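Local structure of trehalose-6-phosphate phosphatase (Candida albicans, 5DXI) at residues Asp54-Ser57 with Lys61-Ile64; Asn81-Leu86 with Lys95-Lys100; Asp254-Pro257 with Ser263-Val266. The protein is the phosphatase domain of a trehalose-6-phosphate phosphatase, a member of the HAD superfamily, and holds magnesium and beryllium trifluoride in this model. All coordinates share one frame; numbering follows the deposited sequence.

How the interactions relate
Interactions 1 and 2 sit on neighbouring strands of the central sheet, with centres about 12 Å apart, and they touch: I64 O lies 2.7 Å from G85 N, a probable hydrogen bond between strands 62-67 and 85-88. Interaction 1 is buried and joins a helix to the strand that follows it, through one hydrogen bond from an asparagine side-chain amide and apolar packing. Interaction 2, only partly buried, relies on backbone bonds at the start of a strand pair. Interaction 3 is a separate, partly buried loop contact, its nearest atoms about 11 Å from interaction 1 and about 17 Å from interaction 2. There a partly exposed arginine packs along a buried tyrosine, without strand pairing.

Interaction 1. Residues Asp54-Ser57 with Lys61-Ile64; sequences DVLS and KNQI
The one flat side chain carrying this contact is the carboxamide of N62, which meets L56 at its ND2 edge: L56 O lies almost in the amide plane, while L56 CD2 lies out of that plane, over one side of it, 4.1 Å from ND2. The two segments belong to the beta-alpha-beta unit made of strand 23-27, helix 47-58 and strand 62-67, part of the Rossmann-like HAD fold, and they meet where the helix ends and the chain turns back into the sheet. N62 ND2 donates to L56 O over 3.0 Å, a moderately bent bond of 156°. Asparagine suits this buried place because its short amide both gives and accepts: ND2 also bonds Y17 OH, and OD1 at the other edge takes R23 NH1, so the amide's rotation is fixed from both ends.

Isoleucine supplies the apolar half of the contact. With CG1 anti to its carbonyl carbon (chi1 -56°) and CD1 extended beyond it, I64 reaches up to the helix, its CD1 resting 3.5 Å from L56 CB and 3.6 Å from S57 N. F25 and F27 of strand 23-27 also touch I64, which suits a greasy branched residue. S57 turns its OG back to L53 O within the helix. Finally, water 1 donates to S57 O at 2.7 Å and to N62 O at 2.9 Å.

Interaction 2. Residues Asn81-Leu86 with Lys95-Lys100; sequences NKNVGL and KDIGSK
L86 and K95 form an antiparallel hydrogen-bonded pair near the base of the beta hairpin built from strands 85-88 and 93-95, at the side of the central HAD-type sheet that ends in strand 103-104. Two backbone bonds close the pair. L86 N gives to K95 O over 3.1 Å and K95 N gives to L86 O over 2.7 Å.

K95 O has further company. G85 CA lies 3.6 Å from K95 O in a CA-H...O contact, and water 2 lies within hydrogen-bonding distance of both K95 O and V84 O, though it cannot serve all its neighbours at once.

The side chains of L86 and K95 pack through their apolar parts. They run alongside one another in a common direction, L86 CD1 meeting K95 CE at 4.0 Å, and W102 touches both. A lysine suits this partly exposed position because its aliphatic chain can line leucine while its end goes elsewhere: bent at chi3 (76°), it delivers NZ to a salt bridge with E76.

Where the strand pairing stops, I97 takes over. Its CG1 presses on the backbone at G85, 3.4 Å from G85 N; having no side chain, glycine leaves that strip of main chain accessible to the isoleucine. V84 turns the other way, onto I64 and I66 of strand 62-67.

A polar neighbour of I97 is N83, centre of an inverse gamma turn with a weak V84 N to K82 O bond. Its side chain lies roughly perpendicular to that of I97, bringing N83 OD1 to 3.2 Å from I97 CG2.

Interaction 3. Residues Asp254-Pro257 with Ser263-Val266; sequences DNRP and SYGV
Y264 and R256 bury most of the surface here, with P257 adding a little at the margin. The side chains of R256 and Y264 run antiparallel past one another: the arginine, its CG anti to the backbone N (chi1 -173°) and its chain extended as far as NE, runs back along the tyrosine ring. R256 CB and CD each come to 3.7 Å of Y264 CE1, and R256 NH1 reaches 3.6 Å from Y264 CD1. Guanidinium and ring planes are only 14° apart, yet the guanidinium meets the ring carbon obliquely. Arginine suits this place because its long aliphatic chain can lie along the ring while its guanidinium reaches a water and makes a cation-pi contact with W251, in helix 235-253.

At the hydroxyl end the contact is polar. Y264 OH donates to R256 O over 2.8 Å, with the donor tilted 27° from the carbonyl plane. R256 O and P257 O both approach the ring rim at a level close to its plane, the latter 3.6 Å from Y264 CE1. A tyrosine suits this place because its aromatic body can pack against an aliphatic chain while its hydroxyl satisfies a loop carbonyl.

Both segments belong to the connection that leaves helix 235-253 and enters strand 266-271 of the parallel part of the HAD-type sheet, so the contact ties the two ends of that loop together. Y264 also touches N248 and K252 of the helix, bringing the loop against it.

Water 3 links the same pair by a second route, accepting from R256 NH2 and donating to Y264 O. Just beside the tyrosine, an ST turn shapes the chain: G265 N bonds S263 OG at 3.1 Å, and G265 has the positive phi that glycine tolerates readily.

Interaction 1. Residues Asp54-Ser57 with Lys61-Ile64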
loop_
_atom_site.group_PDB
_atom_site.type_symbol
_atom_site.label_atom_id
_atom_site.label_comp_id
_atom_site.label_asym_id
_atom_site.label_seq_id
_atom_site.Cartn_x
_atom_site.Cartn_y
_atom_site.Cartn_z
ATOM N N ASP A 54 14.144 -7.619 -9.503
ATOM C CA ASP A 54 15.414 -8.345 -9.429
ATOM C C ASP A 54 16.603 -7.387 -9.389
ATOM O O ASP A 54 17.451 -7.471 -8.500
ATOM C CB ASP A 54 15.562 -9.319 -10.604
ATOM C CG ASP A 54 16.777 -10.224 -10.463
ATOM O OD1 ASP A 54 17.109 -10.604 -9.314
ATOM O OD2 ASP A 54 17.396 -10.558 -11.496
ATOM N N VAL A 55 16.645 -6.450 -10.329
ATOM C CA VAL A 55 17.761 -5.509 -10.389
ATOM C C VAL A 55 17.810 -4.631 -9.147
ATOM O O VAL A 55 18.876 -4.426 -8.552
ATOM C CB VAL A 55 17.684 -4.600 -11.626
ATOM C CG1 VAL A 55 18.817 -3.579 -11.597
ATOM C CG2 VAL A 55 17.737 -5.425 -12.896
ATOM N N LEU A 56 16.656 -4.115 -8.744
ATOM C CA LEU A 56 16.623 -3.251 -7.571
ATOM C C LEU A 56 16.996 -4.011 -6.299
ATOM O O LEU A 56 17.792 -3.523 -5.494
ATOM C CB LEU A 56 15.246 -2.604 -7.430
ATOM C CG LEU A 56 14.918 -1.538 -8.482
ATOM C CD1 LEU A 56 13.600 -0.869 -8.144
ATOM C CD2 LEU A 56 16.028 -0.513 -8.619
ATOM N N SER A 57 16.464 -5.223 -6.130
ATOM C CA SER A 57 16.735 -5.981 -4.911
ATOM C C SER A 57 18.178 -6.488 -4.863
ATOM O O SER A 57 18.683 -6.822 -3.788
ATOM C CB SER A 57 15.778 -7.172 -4.767
ATOM O OG SER A 57 15.965 -8.125 -5.802
ATOM N N LYS A 61 22.225 -1.795 -1.215
ATOM C CA LYS A 61 21.761 -0.511 -0.680
ATOM C C LYS A 61 20.236 -0.453 -0.599
ATOM O O LYS A 61 19.674 0.360 0.145
ATOM C CB LYS A 61 22.259 0.665 -1.531
ATOM C CG LYS A 61 23.763 0.898 -1.515
ATOM C CD LYS A 61 24.139 2.048 -2.448
ATOM C CE LYS A 61 25.640 2.319 -2.429
ATOM N NZ LYS A 61 26.089 3.176 -3.570
ATOM N N ASN A 62 19.572 -1.328 -1.349
ATOM C CA ASN A 62 18.118 -1.279 -1.464
ATOM C C ASN A 62 17.392 -2.309 -0.599
ATOM O O ASN A 62 17.802 -3.466 -0.521
ATOM C CB ASN A 62 17.705 -1.475 -2.919
ATOM C CG ASN A 62 18.153 -0.335 -3.812
ATOM O OD1 ASN A 62 18.488 0.752 -3.337
ATOM N ND2 ASN A 62 18.175 -0.584 -5.114
ATOM N N GLN A 63 16.308 -1.874 0.038
ATOM C CA GLN A 63 15.357 -2.771 0.691
ATOM C C GLN A 63 13.975 -2.523 0.092
ATOM O O GLN A 63 13.494 -1.382 0.065
ATOM C CB GLN A 63 15.318 -2.546 2.200
ATOM C CG GLN A 63 16.591 -2.903 2.940
ATOM C CD GLN A 63 16.880 -4.385 2.876
ATOM O OE1 GLN A 63 16.172 -5.189 3.483
ATOM N NE2 GLN A 63 17.918 -4.756 2.134
ATOM N N ILE A 64 13.337 -3.574 -0.402
ATOM C CA ILE A 64 12.051 -3.403 -1.064
ATOM C C ILE A 64 10.930 -4.140 -0.345
ATOM O O ILE A 64 11.055 -5.327 -0.029
ATOM C CB ILE A 64 12.101 -3.891 -2.513
ATOM C CG1 ILE A 64 13.220 -3.185 -3.282
ATOM C CG2 ILE A 64 10.750 -3.681 -3.191
ATOM C CD1 ILE A 64 13.493 -3.836 -4.635
HETATM O O HOH W 1 17.616 -6.213 -1.425
#

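Interaction 2. Residues Asn81-Leu86 with Lys95-Lys100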
loop_
_atom_site.group_PDB
_atom_site.type_symbol
_atom_site.label_atom_id
_atom_site.label_comp_id
_atom_site.label_asym_id
_atom_site.label_seq_id
_atom_site.Cartn_x
_atom_site.Cartn_y
_atom_site.Cartn_z
ATOM N N ASN A 81 9.223 -15.635 -3.996
ATOM C CA ASN A 81 10.582 -16.029 -4.337
ATOM C C ASN A 81 11.402 -14.824 -4.785
ATOM O O ASN A 81 12.540 -14.950 -5.232
ATOM C CB ASN A 81 10.567 -17.093 -5.434
ATOM C CG ASN A 81 9.827 -16.626 -6.667
ATOM O OD1 ASN A 81 9.411 -15.468 -6.749
ATOM N ND2 ASN A 81 9.663 -17.517 -7.631
ATOM N N LYS A 82 10.804 -13.644 -4.708
ATOM C CA LYS A 82 11.545 -12.457 -5.074
ATOM C C LYS A 82 12.154 -11.913 -3.802
ATOM O O LYS A 82 11.681 -12.206 -2.706
ATOM C CB LYS A 82 10.635 -11.465 -5.791
ATOM C CG LYS A 82 9.973 -12.099 -7.010
ATOM C CD LYS A 82 9.388 -11.050 -7.925
ATOM C CE LYS A 82 7.940 -11.340 -8.223
ATOM N NZ LYS A 82 7.740 -12.468 -9.180
ATOM N N ASN A 83 13.184 -11.099 -3.932
ATOM C CA ASN A 83 13.926 -10.712 -2.751
ATOM C C ASN A 83 13.311 -9.462 -2.119
ATOM O O ASN A 83 13.964 -8.430 -2.034
ATOM C CB ASN A 83 15.389 -10.474 -3.128
ATOM C CG ASN A 83 16.302 -10.448 -1.931
ATOM O OD1 ASN A 83 16.166 -11.267 -1.019
ATOM N ND2 ASN A 83 17.238 -9.498 -1.915
ATOM N N VAL A 84 12.054 -9.567 -1.684
ATOM C CA VAL A 84 11.311 -8.414 -1.160
ATOM C C VAL A 84 10.527 -8.744 0.101
ATOM O O VAL A 84 10.145 -9.899 0.336
ATOM C CB VAL A 84 10.316 -7.846 -2.203
ATOM C CG1 VAL A 84 11.037 -7.434 -3.470
ATOM C CG2 VAL A 84 9.219 -8.850 -2.522
ATOM N N GLY A 85 10.315 -7.726 0.927
ATOM C CA GLY A 85 9.459 -7.857 2.088
ATOM C C GLY A 85 8.001 -7.921 1.690
ATOM O O GLY A 85 7.610 -7.394 0.648
ATOM N N LEU A 86 7.192 -8.566 2.522
ATOM C CA LEU A 86 5.764 -8.695 2.244
ATOM C C LEU A 86 4.936 -8.214 3.428
ATOM O O LEU A 86 5.264 -8.489 4.581
ATOM C CB LEU A 86 5.401 -10.150 1.926
ATOM C CG LEU A 86 6.128 -10.769 0.741
ATOM C CD1 LEU A 86 5.751 -12.238 0.597
ATOM C CD2 LEU A 86 5.812 -10.002 -0.529
ATOM N N LYS A 95 6.270 -9.968 6.632
ATOM C CA LYS A 95 7.288 -11.003 6.532
ATOM C C LYS A 95 8.600 -10.426 6.002
ATOM O O LYS A 95 8.687 -9.983 4.850
ATOM C CB LYS A 95 6.814 -12.180 5.659
ATOM C CG LYS A 95 7.797 -13.369 5.722
ATOM C CD LYS A 95 7.345 -14.588 4.930
ATOM C CE LYS A 95 7.538 -14.377 3.444
ATOM N NZ LYS A 95 7.696 -15.665 2.704
ATOM N N ASP A 96 9.611 -10.428 6.865
ATOM C CA ASP A 96 10.946 -9.956 6.515
ATOM C C ASP A 96 11.542 -10.745 5.359
ATOM O O ASP A 96 11.192 -11.911 5.135
ATOM C CB ASP A 96 11.880 -10.038 7.720
ATOM C CG ASP A 96 11.749 -8.840 8.637
ATOM O OD1 ASP A 96 12.089 -7.728 8.184
ATOM O OD2 ASP A 96 11.335 -9.008 9.810
ATOM N N ILE A 97 12.463 -10.105 4.646
ATOM C CA ILE A 97 13.106 -10.711 3.486
ATOM C C ILE A 97 13.831 -12.011 3.845
ATOM O O ILE A 97 13.758 -13.008 3.114
ATOM C CB ILE A 97 14.080 -9.714 2.836
ATOM C CG1 ILE A 97 13.285 -8.519 2.300
ATOM C CG2 ILE A 97 14.844 -10.378 1.704
ATOM C CD1 ILE A 97 14.120 -7.416 1.643
ATOM N N GLY A 98 14.497 -12.028 4.986
ATOM C CA GLY A 98 15.138 -13.263 5.400
ATOM C C GLY A 98 14.184 -14.294 5.995
ATOM O O GLY A 98 14.344 -15.490 5.786
ATOM N N SER A 99 13.168 -13.820 6.707
ATOM C CA SER A 99 12.288 -14.682 7.499
ATOM C C SER A 99 11.496 -15.762 6.764
ATOM O O SER A 99 11.234 -15.687 5.557
ATOM C CB SER A 99 11.312 -13.826 8.293
ATOM O OG SER A 99 11.973 -13.232 9.395
ATOM N N LYS A 100 11.105 -16.758 7.555
ATOM C CA LYS A 100 10.498 -17.987 7.084
ATOM C C LYS A 100 9.017 -17.987 7.406
ATOM O O LYS A 100 8.216 -18.596 6.717
ATOM C CB LYS A 100 11.193 -19.178 7.788
ATOM C CG LYS A 100 12.725 -19.018 7.954
ATOM C CD LYS A 100 13.052 -18.103 9.171
ATOM C CE LYS A 100 14.532 -17.972 9.491
ATOM N NZ LYS A 100 14.736 -17.381 10.847
HETATM O O HOH W 2 9.582 -11.527 2.645
#

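Interaction 3. Residues Asp254-Pro257 with Ser263-Val266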
loop_
_atom_site.group_PDB
_atom_site.type_symbol
_atom_site.label_atom_id
_atom_site.label_comp_id
_atom_site.label_asym_id
_atom_site.label_seq_id
_atom_site.Cartn_x
_atom_site.Cartn_y
_atom_site.Cartn_z
ATOM N N ASP A 254 12.577 18.359 14.525
ATOM C CA ASP A 254 13.938 18.217 15.004
ATOM C C ASP A 254 14.774 18.871 13.914
ATOM O O ASP A 254 14.277 19.120 12.828
ATOM C CB ASP A 254 14.303 16.745 15.208
ATOM C CG ASP A 254 13.318 16.020 16.105
ATOM O OD1 ASP A 254 12.298 16.636 16.481
ATOM O OD2 ASP A 254 13.549 14.832 16.417
ATOM N N ASN A 255 16.021 19.211 14.173
ATOM C CA ASN A 255 16.724 19.962 13.145
ATOM C C ASN A 255 17.752 19.066 12.512
ATOM O O ASN A 255 18.943 19.359 12.495
ATOM C CB ASN A 255 17.339 21.236 13.713
ATOM C CG ASN A 255 16.343 22.372 13.755
ATOM O OD1 ASN A 255 16.145 23.074 12.762
ATOM N ND2 ASN A 255 15.684 22.541 14.897
ATOM N N ARG A 256 17.254 17.967 11.967
ATOM C CA ARG A 256 18.103 16.996 11.320
ATOM C C ARG A 256 18.700 17.609 10.060
ATOM O O ARG A 256 18.012 18.306 9.318
ATOM C CB ARG A 256 17.303 15.741 10.983
ATOM C CG ARG A 256 18.137 14.617 10.462
ATOM C CD ARG A 256 17.283 13.549 9.840
ATOM N NE ARG A 256 18.104 12.658 9.031
ATOM C CZ ARG A 256 17.619 11.814 8.132
ATOM N NH1 ARG A 256 16.309 11.766 7.922
ATOM N NH2 ARG A 256 18.440 11.028 7.444
ATOM N N PRO A 257 19.999 17.378 9.836
ATOM C CA PRO A 257 20.669 17.834 8.616
ATOM C C PRO A 257 19.981 17.298 7.367
ATOM O O PRO A 257 19.708 16.104 7.312
ATOM C CB PRO A 257 22.074 17.247 8.757
ATOM C CG PRO A 257 22.294 17.202 10.235
ATOM C CD PRO A 257 20.954 16.847 10.826
ATOM N N SER A 263 16.121 18.033 1.353
ATOM C CA SER A 263 15.061 17.152 1.834
ATOM C C SER A 263 15.628 16.047 2.702
ATOM O O SER A 263 16.800 16.071 3.092
ATOM C CB SER A 263 14.271 16.542 0.662
ATOM O OG SER A 263 14.997 15.513 0.006
ATOM N N TYR A 264 14.769 15.097 3.038
ATOM C CA TYR A 264 15.197 13.912 3.750
ATOM C C TYR A 264 15.032 12.676 2.861
ATOM O O TYR A 264 15.131 11.543 3.332
ATOM C CB TYR A 264 14.413 13.764 5.047
ATOM C CG TYR A 264 14.651 14.910 6.009
ATOM C CD1 TYR A 264 15.890 15.084 6.622
ATOM C CD2 TYR A 264 13.634 15.801 6.321
ATOM C CE1 TYR A 264 16.110 16.126 7.507
ATOM C CE2 TYR A 264 13.843 16.841 7.202
ATOM C CZ TYR A 264 15.082 16.999 7.790
ATOM O OH TYR A 264 15.287 18.035 8.671
ATOM N N GLY A 265 14.781 12.905 1.575
ATOM C CA GLY A 265 14.637 11.806 0.632
ATOM C C GLY A 265 13.294 11.090 0.678
ATOM O O GLY A 265 13.176 9.963 0.188
ATOM N N VAL A 266 12.267 11.753 1.205
ATOM C CA VAL A 266 10.966 11.111 1.360
ATOM C C VAL A 266 10.033 11.398 0.175
ATOM O O VAL A 266 9.645 12.545 -0.064
ATOM C CB VAL A 266 10.291 11.562 2.666
ATOM C CG1 VAL A 266 8.982 10.822 2.877
ATOM C CG2 VAL A 266 11.224 11.331 3.843
HETATM O O HOH W 3 16.766 10.481 5.539
#